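PDB 5EVH: SnoaL-like domain-containing protein from Kribbella flavida, which is of unknown function but has a SnoaL-like domain of the NTF2 clan, whose curved sheet and helices often enclose a pocket for small molecules. Local coordinates for residues Y80-E83 / H89-A92; L9-A14 / L96-G101; R17-R22 / A52-F57. All coordinates share one frame; numbering follows the deposited sequence.

Contact 1 of 3, residues Y80-E83 / H89-A92; sequences YDTE and HAPA
Asp-81 and His-89 face each other where the strand 75-84 and the chain returning toward 92-99 form a beta hairpin. The Asp-81 CB starts away from residues 89-92, but with CG anti to the backbone N (chi1 -175°) the carboxylate comes back to them. CG lies behind the two oxygens, of which OD1 rests 3.6 Å from His-89 CB. OD2, the tip, accepts a hydrogen bond from His-89 ND1 at 2.6 Å. That proton arrives on the syn side of OD2, 20° out of the carboxylate plane, and OD2 in turn lies in the imidazole plane. The carboxylate and imidazole planes are nearly coplanar, 21° apart. With an alanine here, His-89 ND1 would probably lose its acceptor and the imidazole be left freer to turn.

Backbone bonds, and one from a threonine hydroxyl, hold the pairing beside it. Tyr-80 and Ala-92 form an antiparallel hydrogen-bonded pair, with Tyr-80 N to Ala-92 O at 3.0 Å and the return bond similar. Ala-90 N donates to Thr-82 O, while Thr-82 OG1 donates to Ala-90 O at 2.7 Å. Tyr-80 CZ packs on Ala-92 CB at 3.7 Å.

Around this hairpin end, Tyr-80 OH is hydrogen-bonded to Glu-94 and its ring meets His-16 of helix 7-20; Thr-82 touches Leu-61 of strand 61-71, and Pro-91 packs on Ile-109 of the second subunit.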
ATOM      1  N   TYR A  80      -4.236  -1.042  -6.290  1.00 10.82           N
ATOM      2  CA  TYR A  80      -4.923  -0.495  -7.446  1.00 10.42           C
ATOM      3  C   TYR A  80      -4.450   0.934  -7.659  1.00 11.50           C
ATOM      4  O   TYR A  80      -4.048   1.632  -6.729  1.00 13.08           O
ATOM      5  CB  TYR A  80      -6.468  -0.575  -7.317  1.00 10.56           C
ATOM      6  CG  TYR A  80      -7.022   0.008  -6.048  1.00 10.91           C
ATOM      7  CD1 TYR A  80      -7.221  -0.788  -4.925  1.00 16.13           C
ATOM      8  CD2 TYR A  80      -7.356   1.352  -5.983  1.00 13.29           C
ATOM      9  CE1 TYR A  80      -7.764  -0.240  -3.756  1.00 15.60           C
ATOM     10  CE2 TYR A  80      -7.896   1.917  -4.831  1.00 13.57           C
ATOM     11  CZ  TYR A  80      -8.080   1.107  -3.719  1.00 17.08           C
ATOM     12  OH  TYR A  80      -8.599   1.655  -2.555  1.00 15.83           O
ATOM     13  N   ASP A  81      -4.470   1.359  -8.907  1.00 11.92           N
ATOM     14  CA  ASP A  81      -4.205   2.755  -9.190  1.00 11.40           C
ATOM     15  C   ASP A  81      -5.546   3.475  -9.128  1.00 13.60           C
ATOM     16  O   ASP A  81      -6.590   2.871  -9.384  1.00 17.00           O
ATOM     17  CB  ASP A  81      -3.630   2.904 -10.597  1.00 14.88           C
ATOM     18  CG  ASP A  81      -3.201   4.396 -10.893  1.00 21.18           C
ATOM     19  OD1 ASP A  81      -2.674   5.043  -9.946  1.00 20.46           O
ATOM     20  OD2 ASP A  81      -3.455   4.896 -12.009  1.00 27.97           O
ATOM     21  N   THR A  82      -5.524   4.758  -8.798  1.00 13.82           N
ATOM     22  CA  THR A  82      -6.723   5.579  -8.985  1.00 15.95           C
ATOM     23  C   THR A  82      -6.332   6.859  -9.706  1.00 19.56           C
ATOM     24  O   THR A  82      -5.179   7.309  -9.618  1.00 18.74           O
ATOM     25  CB  THR A  82      -7.453   5.971  -7.649  1.00 18.21           C
ATOM     26  OG1 THR A  82      -6.733   6.999  -6.940  1.00 18.85           O
ATOM     27  CG2 THR A  82      -7.662   4.753  -6.682  1.00 16.74           C
ATOM     28  N   GLU A  83      -7.302   7.448 -10.429  1.00 14.44           N
ATOM     29  CA  GLU A  83      -7.145   8.770 -11.025  1.00 13.37           C
ATOM     30  C   GLU A  83      -8.078   9.715 -10.270  1.00 17.84           C
ATOM     31  O   GLU A  83      -9.213   9.325  -9.991  1.00 16.75           O
ATOM     32  CB  GLU A  83      -7.542   8.734 -12.486  1.00 13.97           C
ATOM     33  CG  GLU A  83      -6.674   7.669 -13.238  1.00 18.18           C
ATOM     34  CD  GLU A  83      -7.330   7.309 -14.604  1.00 23.02           C
ATOM     35  OE1 GLU A  83      -7.601   8.236 -15.445  1.00 22.48           O
ATOM     36  OE2 GLU A  83      -7.586   6.086 -14.782  1.00 23.00           O
ATOM     37  N   HIS A  89      -2.500  10.314 -10.447  1.00 15.65           N
ATOM     38  CA  HIS A  89      -2.341   8.909 -10.023  1.00 14.80           C
ATOM     39  C   HIS A  89      -2.175   8.873  -8.523  1.00 19.32           C
ATOM     40  O   HIS A  89      -1.219   9.449  -7.996  1.00 17.73           O
ATOM     41  CB  HIS A  89      -1.124   8.254 -10.671  1.00 18.74           C
ATOM     42  CG  HIS A  89      -1.313   8.035 -12.136  1.00 20.55           C
ATOM     43  ND1 HIS A  89      -2.090   6.991 -12.625  1.00 18.70           N
ATOM     44  CD2 HIS A  89      -0.937   8.777 -13.204  1.00 20.48           C
ATOM     45  CE1 HIS A  89      -2.109   7.060 -13.952  1.00 24.01           C
ATOM     46  NE2 HIS A  89      -1.441   8.151 -14.323  1.00 21.02           N
ATOM     47  N   ALA A  90      -3.059   8.165  -7.844  1.00 12.54           N
ATOM     48  CA  ALA A  90      -3.019   8.048  -6.389  1.00 14.84           C
ATOM     49  C   ALA A  90      -3.252   6.560  -6.089  1.00 15.62           C
ATOM     50  O   ALA A  90      -4.373   6.125  -5.852  1.00 15.07           O
ATOM     51  CB  ALA A  90      -4.094   8.944  -5.777  1.00 13.27           C
ATOM     52  N   PRO A  91      -2.217   5.738  -6.175  1.00 13.10           N
ATOM     53  CA  PRO A  91      -2.416   4.294  -5.953  1.00 11.34           C
ATOM     54  C   PRO A  91      -2.661   3.978  -4.477  1.00 14.49           C
ATOM     55  O   PRO A  91      -2.226   4.708  -3.585  1.00 12.37           O
ATOM     56  CB  PRO A  91      -1.103   3.683  -6.436  1.00 12.51           C
ATOM     57  CG  PRO A  91      -0.092   4.730  -6.016  1.00 15.83           C
ATOM     58  CD  PRO A  91      -0.811   6.071  -6.475  1.00 13.16           C
ATOM     59  N   ALA A  92      -3.394   2.890  -4.219  1.00  9.24           N
ATOM     60  CA  ALA A  92      -3.691   2.490  -2.850  1.00  8.74           C
ATOM     61  C   ALA A  92      -3.494   0.982  -2.706  1.00 10.14           C
ATOM     62  O   ALA A  92      -3.610   0.233  -3.681  1.00 12.42           O
ATOM     63  CB  ALA A  92      -5.125   2.868  -2.410  1.00 12.31           C
TER

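Contact 2 of 3, residues L9-A14 / L96-G101; sequences LDTALA and LTVHDG
Thr-11 and Val-98 are brought tip to tip by complementary torsions. In Thr-11 the hydroxyl OG1 stands anti to the carbonyl carbon (chi1 -69°), which sets CG2 anti to the backbone N. Val-98 likewise carries CG1 anti to its backbone N (chi1 175°), and the two methyls, Thr-11 CG2 and Val-98 CG1, meet at 3.9 Å. Leu-96 offers both branches to the helix: CD2 is 3.9 Å and CD1 4.0 Å from Ala-12 CB, so the alanine methyl is straddled by the forked end of the leucine.

Residues 96 and 98 alternate with outward-facing neighbours, as expected of a strand, so successive inward side chains meet successive residues of helix 7-20. Beyond the strand, Asp-100 and Gly-101 both have positive phi, with backbone angles close to those of a type I' turn leading into strand 102-109. Gly-101 O comes to 3.7 Å from Thr-11 CG2. A water spans the gap beside that methyl: it lies 2.7 Å from Thr-11 OG1 and donates to Gly-101 O at 2.6 Å. OG1 also has a weak hydrogen bond to Ala-7 O within the helix, while Ile-103 touches both Thr-11 and Leu-96, and Ala-12 also reaches Ala-76 and Leu-78.

With no direct hydrogen bond between the segments, the joint of helix and sheet rests here on van der Waals contact between apolar groups, and the polar link is left to one water between Thr-11 OG1 and Gly-101 O.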
ATOM      1  N   LEU A   9     -10.949 -13.001  -1.615  1.00 14.63           N
ATOM      2  CA  LEU A   9     -10.608 -12.140  -2.753  1.00 15.57           C
ATOM      3  C   LEU A   9     -11.855 -11.819  -3.584  1.00 16.99           C
ATOM      4  O   LEU A   9     -11.989 -10.711  -4.113  1.00 14.64           O
ATOM      5  CB  LEU A   9      -9.551 -12.831  -3.671  1.00 16.97           C
ATOM      6  CG  LEU A   9      -9.069 -11.953  -4.875  1.00 14.74           C
ATOM      7  CD1 LEU A   9      -8.586 -10.586  -4.392  1.00 18.84           C
ATOM      8  CD2 LEU A   9      -7.954 -12.646  -5.648  1.00 21.43           C
ATOM      9  N   ASP A  10     -12.718 -12.811  -3.819  1.00 15.79           N
ATOM     10  CA  ASP A  10     -13.965 -12.541  -4.555  1.00 14.35           C
ATOM     11  C   ASP A  10     -14.769 -11.433  -3.879  1.00 15.77           C
ATOM     12  O   ASP A  10     -15.281 -10.518  -4.545  1.00 15.13           O
ATOM     13  CB  ASP A  10     -14.823 -13.806  -4.616  1.00 17.64           C
ATOM     14  CG  ASP A  10     -14.252 -14.873  -5.563  1.00 30.76           C
ATOM     15  OD1 ASP A  10     -13.370 -14.548  -6.417  1.00 24.65           O
ATOM     16  OD2 ASP A  10     -14.738 -16.024  -5.465  1.00 30.87           O
ATOM     17  N   THR A  11     -14.863 -11.480  -2.532  1.00 14.86           N
ATOM     18  CA  THR A  11     -15.577 -10.423  -1.809  1.00 14.53           C
ATOM     19  C   THR A  11     -14.875  -9.069  -1.951  1.00 16.35           C
ATOM     20  O   THR A  11     -15.519  -8.024  -2.205  1.00 15.89           O
ATOM     21  CB  THR A  11     -15.688 -10.823  -0.337  1.00 18.30           C
ATOM     22  OG1 THR A  11     -16.581 -11.942  -0.262  1.00 21.55           O
ATOM     23  CG2 THR A  11     -16.214  -9.685   0.506  1.00 19.49           C
ATOM     24  N   ALA A  12     -13.547  -9.063  -1.762  1.00 13.78           N
ATOM     25  CA  ALA A  12     -12.767  -7.843  -1.890  1.00 11.83           C
ATOM     26  C   ALA A  12     -12.966  -7.201  -3.253  1.00 15.11           C
ATOM     27  O   ALA A  12     -13.142  -5.982  -3.346  1.00 12.64           O
ATOM     28  CB  ALA A  12     -11.271  -8.180  -1.660  1.00 12.12           C
ATOM     29  N   LEU A  13     -12.849  -8.001  -4.350  1.00 11.68           N
ATOM     30  CA  LEU A  13     -13.003  -7.423  -5.691  1.00 12.60           C
ATOM     31  C   LEU A  13     -14.469  -7.000  -5.971  1.00 15.02           C
ATOM     32  O   LEU A  13     -14.696  -6.039  -6.704  1.00 15.84           O
ATOM     33  CB  LEU A  13     -12.539  -8.414  -6.759  1.00 14.04           C
ATOM     34  CG  LEU A  13     -11.015  -8.708  -6.703  1.00 15.62           C
ATOM     35  CD1 LEU A  13     -10.677  -9.838  -7.718  1.00 14.44           C
ATOM     36  CD2 LEU A  13     -10.275  -7.421  -7.062  1.00 16.75           C
ATOM     37  N   ALA A  14     -15.465  -7.728  -5.443  1.00 11.77           N
ATOM     38  CA  ALA A  14     -16.871  -7.326  -5.650  1.00 15.80           C
ATOM     39  C   ALA A  14     -17.150  -5.985  -4.968  1.00 17.85           C
ATOM     40  O   ALA A  14     -17.786  -5.092  -5.559  1.00 14.12           O
ATOM     41  CB  ALA A  14     -17.803  -8.430  -5.116  1.00 13.44           C
ATOM     42  N   LEU A  96      -7.554  -6.933   3.491  1.00 16.38           N
ATOM     43  CA  LEU A  96      -8.936  -7.153   3.945  1.00 14.81           C
ATOM     44  C   LEU A  96      -9.035  -8.480   4.677  1.00 17.93           C
ATOM     45  O   LEU A  96      -8.449  -9.484   4.255  1.00 17.74           O
ATOM     46  CB  LEU A  96      -9.927  -7.196   2.767  1.00 12.88           C
ATOM     47  CG  LEU A  96      -9.934  -5.931   1.906  1.00 15.21           C
ATOM     48  CD1 LEU A  96      -8.903  -6.092   0.801  1.00 14.63           C
ATOM     49  CD2 LEU A  96     -11.330  -5.687   1.348  1.00 16.91           C
ATOM     50  N   THR A  97      -9.812  -8.496   5.748  1.00 13.40           N
ATOM     51  CA  THR A  97     -10.210  -9.737   6.400  1.00 14.70           C
ATOM     52  C   THR A  97     -11.684  -9.929   6.150  1.00 17.57           C
ATOM     53  O   THR A  97     -12.473  -9.001   6.355  1.00 16.88           O
ATOM     54  CB  THR A  97      -9.968  -9.641   7.926  1.00 21.36           C
ATOM     55  OG1 THR A  97      -8.587  -9.312   8.111  1.00 25.39           O
ATOM     56  CG2 THR A  97     -10.328 -10.905   8.642  1.00 21.58           C
ATOM     57  N   VAL A  98     -12.087 -11.148   5.788  1.00 16.46           N
ATOM     58  CA  VAL A  98     -13.454 -11.376   5.323  1.00 17.76           C
ATOM     59  C   VAL A  98     -13.988 -12.606   6.032  1.00 24.47           C
ATOM     60  O   VAL A  98     -13.326 -13.648   6.013  1.00 23.12           O
ATOM     61  CB  VAL A  98     -13.499 -11.601   3.800  1.00 16.57           C
ATOM     62  CG1 VAL A  98     -14.957 -11.955   3.385  1.00 20.66           C
ATOM     63  CG2 VAL A  98     -12.881 -10.351   3.039  1.00 15.90           C
ATOM     64  N   HIS A  99     -15.159 -12.489   6.668  1.00 23.04           N
ATOM     65  CA  HIS A  99     -15.806 -13.623   7.332  1.00 32.91           C
ATOM     66  C   HIS A  99     -17.227 -13.694   6.831  1.00 35.68           C
ATOM     67  O   HIS A  99     -17.944 -12.688   6.853  1.00 32.84           O
ATOM     68  CB  HIS A  99     -15.769 -13.508   8.857  1.00 42.14           C
ATOM     69  CG  HIS A  99     -14.375 -13.617   9.397  1.00 63.79           C
ATOM     70  ND1 HIS A  99     -13.608 -14.758   9.243  1.00 70.03           N
ATOM     71  CD2 HIS A  99     -13.576 -12.708  10.020  1.00 66.19           C
ATOM     72  CE1 HIS A  99     -12.411 -14.555   9.772  1.00 69.42           C
ATOM     73  NE2 HIS A  99     -12.368 -13.326  10.259  1.00 66.37           N
ATOM     74  N   ASP A 100     -17.587 -14.863   6.304  1.00 39.89           N
ATOM     75  CA  ASP A 100     -18.923 -15.134   5.803  1.00 41.74           C
ATOM     76  C   ASP A 100     -19.379 -14.042   4.842  1.00 34.13           C
ATOM     77  O   ASP A 100     -20.478 -13.512   4.951  1.00 37.47           O
ATOM     78  CB  ASP A 100     -19.912 -15.320   6.969  1.00 44.47           C
ATOM     79  N   GLY A 101     -18.501 -13.659   3.917  1.00 31.36           N
ATOM     80  CA  GLY A 101     -18.877 -12.710   2.872  1.00 24.85           C
ATOM     81  C   GLY A 101     -18.846 -11.238   3.267  1.00 27.44           C
ATOM     82  O   GLY A 101     -19.270 -10.396   2.474  1.00 27.52           O
TER
HETATM   83  O   HOH W   1     -19.103 -10.966  -0.028  1.00 33.40           O

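Contact 3 of 3, residues R17-R22 / A52-F57; sequences RAWTGR and AFMEPF
Trp-19, Met-54 and Phe-57 make a helix-to-helix contact in the interior of the domain, where the C-terminal end of helix 7-20 meets helix 47-58. Trp-19 and Met-54 were deposited in two conformers, and the hydrogen bond and ring contacts given here describe one of each. With CG anti to the backbone N (chi1 170°), the indole extends from one helix to the other and presents its edge, rather than a face, to the partner. NE1 donates to Met-54 O at 3.1 Å in an almost straight bond, with the oxygen in the ring plane. Seen from the acceptor the approach is less regular, because the donor stands above the carbonyl plane, 54° out of it, and not on a lone pair. In this conformer the bond satisfies the N-H of a buried indole and probably limits how far the ring can turn.

Further along that edge, CZ2 points at one face of Phe-57, lying 3.8 Å from Phe-57 CG. The six-membered ring of Trp-19 and the Phe-57 ring have centroids 5.4 Å apart and planes at 83°, a T-shaped (edge-to-face) pair. Helices packed against a curved mixed sheet are the layout of the NTF2-like fold, to which SnoaL-like domains belong; this pair joins two of those helices.

Met-54, a selenomethionine, runs past the indole in the opposite direction, its chain bent at chi2 and chi3. Its CE is 3.5 Å from Trp-19 CD1, and SE lies 4.9 Å from the centroid of the five-membered ring, at the edge: a Met-aromatic contact. Phe-24 and Ala-27 of helix 24-28 also touch Met-54.

Helix 7-20 closes in a Schellman motif at Arg-22, and Trp-19 O takes a hydrogen bond from Ser-58 OG. Phe-57 also meets the ring of Phe-110.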
ATOM      1  N   ARG A  17     -15.254  -3.229  -6.978  1.00 11.22           N
ATOM      2  CA  ARG A  17     -15.928  -2.882  -8.219  1.00 13.30           C
ATOM      3  C   ARG A  17     -17.102  -1.958  -7.936  1.00 15.52           C
ATOM      4  O   ARG A  17     -17.397  -1.033  -8.716  1.00 16.43           O
ATOM      5  CB  ARG A  17     -16.410  -4.201  -8.885  1.00 16.86           C
ATOM      6  CG  ARG A  17     -16.783  -4.126 -10.307  1.00 25.76           C
ATOM      7  CD  ARG A  17     -18.278  -4.002 -10.545  1.00 32.69           C
ATOM      8  NE  ARG A  17     -18.489  -4.129 -11.996  1.00 41.04           N
ATOM      9  CZ  ARG A  17     -18.674  -5.297 -12.600  1.00 42.19           C
ATOM     10  NH1 ARG A  17     -18.729  -6.427 -11.841  1.00 35.01           N
ATOM     11  NH2 ARG A  17     -18.816  -5.332 -13.934  1.00 41.93           N
ATOM     12  N   ALA A  18     -17.899  -2.311  -6.913  1.00 15.55           N
ATOM     13  CA  ALA A  18     -19.094  -1.528  -6.615  1.00 17.85           C
ATOM     14  C   ALA A  18     -18.707  -0.136  -6.100  1.00 21.58           C
ATOM     15  O   ALA A  18     -19.305   0.876  -6.521  1.00 19.12           O
ATOM     16  CB  ALA A  18     -19.983  -2.270  -5.598  1.00 16.88           C
ATOM     17  N   TRP A  19     -17.704  -0.093  -5.210  0.57 17.10           N
ATOM     18  CA  TRP A  19     -17.265   1.157  -4.616  0.57 17.78           C
ATOM     19  C   TRP A  19     -16.731   2.091  -5.689  0.57 18.53           C
ATOM     20  O   TRP A  19     -17.181   3.234  -5.803  0.57 20.15           O
ATOM     21  CB  TRP A  19     -16.240   0.848  -3.500  0.57 16.78           C
ATOM     22  CG  TRP A  19     -15.525   2.023  -2.969  0.57 15.36           C
ATOM     23  CD1 TRP A  19     -16.037   3.020  -2.174  0.57 13.87           C
ATOM     24  CD2 TRP A  19     -14.130   2.327  -3.151  0.57 17.95           C
ATOM     25  NE1 TRP A  19     -15.051   3.952  -1.902  0.57 19.13           N
ATOM     26  CE2 TRP A  19     -13.877   3.553  -2.501  0.57 19.24           C
ATOM     27  CE3 TRP A  19     -13.077   1.693  -3.828  0.57 14.86           C
ATOM     28  CZ2 TRP A  19     -12.594   4.136  -2.468  0.57 19.81           C
ATOM     29  CZ3 TRP A  19     -11.818   2.264  -3.797  0.57 15.28           C
ATOM     30  CH2 TRP A  19     -11.582   3.482  -3.122  0.57 14.99           C
ATOM     31  N   THR A  20     -15.810   1.608  -6.545  1.00 15.19           N
ATOM     32  CA  THR A  20     -15.309   2.475  -7.609  1.00 13.86           C
ATOM     33  C   THR A  20     -16.460   2.828  -8.574  1.00 27.53           C
ATOM     34  O   THR A  20     -16.514   3.957  -9.062  1.00 31.49           O
ATOM     35  CB  THR A  20     -14.088   1.847  -8.351  1.00 16.25           C
ATOM     36  OG1 THR A  20     -14.459   0.566  -8.872  1.00 18.51           O
ATOM     37  CG2 THR A  20     -12.898   1.622  -7.373  1.00 13.88           C
ATOM     38  N   GLY A  21     -17.445   1.933  -8.795  1.00 18.97           N
ATOM     39  CA  GLY A  21     -18.557   2.347  -9.694  1.00 21.22           C
ATOM     40  C   GLY A  21     -19.617   3.209  -9.006  1.00 28.61           C
ATOM     41  O   GLY A  21     -20.668   3.476  -9.573  1.00 32.00           O
ATOM     42  N   ARG A  22     -19.400   3.596  -7.737  1.00 32.36           N
ATOM     43  CA  ARG A  22     -20.313   4.505  -6.995  1.00 37.34           C
ATOM     44  C   ARG A  22     -21.682   3.882  -6.768  1.00 39.73           C
ATOM     45  O   ARG A  22     -22.705   4.580  -6.635  1.00 37.13           O
ATOM     46  CB  ARG A  22     -20.464   5.848  -7.702  1.00 38.17           C
ATOM     47  CG  ARG A  22     -19.120   6.503  -7.923  1.00 35.66           C
ATOM     48  CD  ARG A  22     -19.256   7.948  -8.278  1.00 35.74           C
ATOM     49  NE  ARG A  22     -17.920   8.454  -8.607  1.00 35.13           N
ATOM     50  CZ  ARG A  22     -17.695   9.735  -8.859  1.00 42.68           C
ATOM     51  NH1 ARG A  22     -18.724  10.593  -8.788  1.00 41.25           N
ATOM     52  NH2 ARG A  22     -16.459  10.165  -9.145  1.00 40.35           N
ATOM     53  N   ALA A  52     -19.159   6.932   5.830  1.00 25.36           N
ATOM     54  CA  ALA A  52     -18.861   8.350   5.781  1.00 29.07           C
ATOM     55  C   ALA A  52     -17.447   8.623   5.278  1.00 31.36           C
ATOM     56  O   ALA A  52     -17.198   9.712   4.778  1.00 36.05           O
ATOM     57  CB  ALA A  52     -19.097   8.988   7.176  1.00 29.86           C
ATOM     58  N   PHE A  53     -16.512   7.666   5.386  1.00 27.36           N
ATOM     59  CA  PHE A  53     -15.150   7.813   4.853  1.00 24.26           C
ATOM     60  C   PHE A  53     -15.072   7.367   3.382  1.00 23.95           C
ATOM     61  O   PHE A  53     -14.528   8.086   2.534  1.00 26.89           O
ATOM     62  CB  PHE A  53     -14.171   7.025   5.749  1.00 24.66           C
ATOM     63  CG  PHE A  53     -12.883   6.643   5.088  1.00 28.98           C
ATOM     64  CD1 PHE A  53     -11.904   7.565   4.865  1.00 32.74           C
ATOM     65  CD2 PHE A  53     -12.637   5.335   4.728  1.00 34.57           C
ATOM     66  CE1 PHE A  53     -10.693   7.192   4.225  1.00 30.50           C
ATOM     67  CE2 PHE A  53     -11.433   4.956   4.116  1.00 34.08           C
ATOM     68  CZ  PHE A  53     -10.466   5.888   3.878  1.00 32.68           C
HETATM   69  N   MSE A  54     -15.633   6.192   3.063  0.58 23.79           N
HETATM   70  CA  MSE A  54     -15.452   5.575   1.724  0.58 23.53           C
HETATM   71  C   MSE A  54     -16.221   6.357   0.671  0.58 21.73           C
HETATM   72  O   MSE A  54     -15.723   6.595  -0.442  0.58 18.84           O
HETATM   73  CB  MSE A  54     -15.874   4.064   1.675  0.58 19.08           C
HETATM   74  CG  MSE A  54     -17.348   3.704   1.985  0.58 21.98           C
HETATM   75 SE   MSE A  54     -18.738   3.582   0.506  0.58 35.67          SE
HETATM   76  CE  MSE A  54     -18.512   1.696  -0.011  0.58 28.08           C
ATOM     77  N   GLU A  55     -17.436   6.768   1.010  1.00 20.10           N
ATOM     78  CA  GLU A  55     -18.271   7.382  -0.021  1.00 20.55           C
ATOM     79  C   GLU A  55     -17.635   8.645  -0.616  1.00 20.66           C
ATOM     80  O   GLU A  55     -17.521   8.716  -1.851  1.00 20.21           O
ATOM     81  CB  GLU A  55     -19.684   7.652   0.535  1.00 26.59           C
ATOM     82  CG  GLU A  55     -20.619   7.926  -0.572  1.00 40.27           C
ATOM     83  CD  GLU A  55     -22.120   7.870  -0.186  1.00 50.02           C
ATOM     84  OE1 GLU A  55     -22.539   7.155   0.762  1.00 48.79           O
ATOM     85  OE2 GLU A  55     -22.881   8.549  -0.892  1.00 55.61           O
ATOM     86  N   PRO A  56     -17.229   9.670   0.174  1.00 22.93           N
ATOM     87  CA  PRO A  56     -16.518  10.840  -0.414  1.00 23.16           C
ATOM     88  C   PRO A  56     -15.275  10.443  -1.192  1.00 26.46           C
ATOM     89  O   PRO A  56     -14.936  11.058  -2.217  1.00 25.21           O
ATOM     90  CB  PRO A  56     -16.143  11.691   0.813  1.00 25.17           C
ATOM     91  CG  PRO A  56     -16.917  11.140   1.945  1.00 28.81           C
ATOM     92  CD  PRO A  56     -17.308   9.742   1.649  1.00 24.37           C
ATOM     93  N   PHE A  57     -14.600   9.388  -0.741  1.00 23.82           N
ATOM     94  CA  PHE A  57     -13.408   8.919  -1.452  1.00 23.93           C
ATOM     95  C   PHE A  57     -13.808   8.458  -2.838  1.00 25.76           C
ATOM     96  O   PHE A  57     -13.238   8.903  -3.856  1.00 29.78           O
ATOM     97  CB  PHE A  57     -12.763   7.807  -0.611  1.00 28.62           C
ATOM     98  CG  PHE A  57     -11.330   7.436  -0.971  1.00 38.12           C
ATOM     99  CD1 PHE A  57     -10.703   7.922  -2.100  1.00 43.89           C
ATOM    100  CD2 PHE A  57     -10.624   6.550  -0.130  1.00 47.71           C
ATOM    101  CE1 PHE A  57      -9.375   7.535  -2.407  1.00 50.60           C
ATOM    102  CE2 PHE A  57      -9.287   6.164  -0.423  1.00 46.66           C
ATOM    103  CZ  PHE A  57      -8.670   6.662  -1.550  1.00 46.07           C
TER

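Helix 7-20 joins contact 2, near its start, to contact 3, near its end; their centres are about 16 Å apart. Contacts 1 and 2 involve the neighbouring strands 75-84 and 92-99, and with centres about 20 Å apart they do not touch beyond adjoining in sequence. Contacts 1 and 3, about 14 Å between centres, do meet: Tyr-80 OH packs against Trp-19 CZ3 at 3.5 Å, linking the hairpin to the paired helices. Along the chain, contacts 1 and 3 lie in series, both nested inside the long loop that contact 2 closes. A glycerol, probably from the crystallisation liquor, lies about 4 Å from the Phe-57 side chain in contact 3 and may mark a pocket; no active site is established.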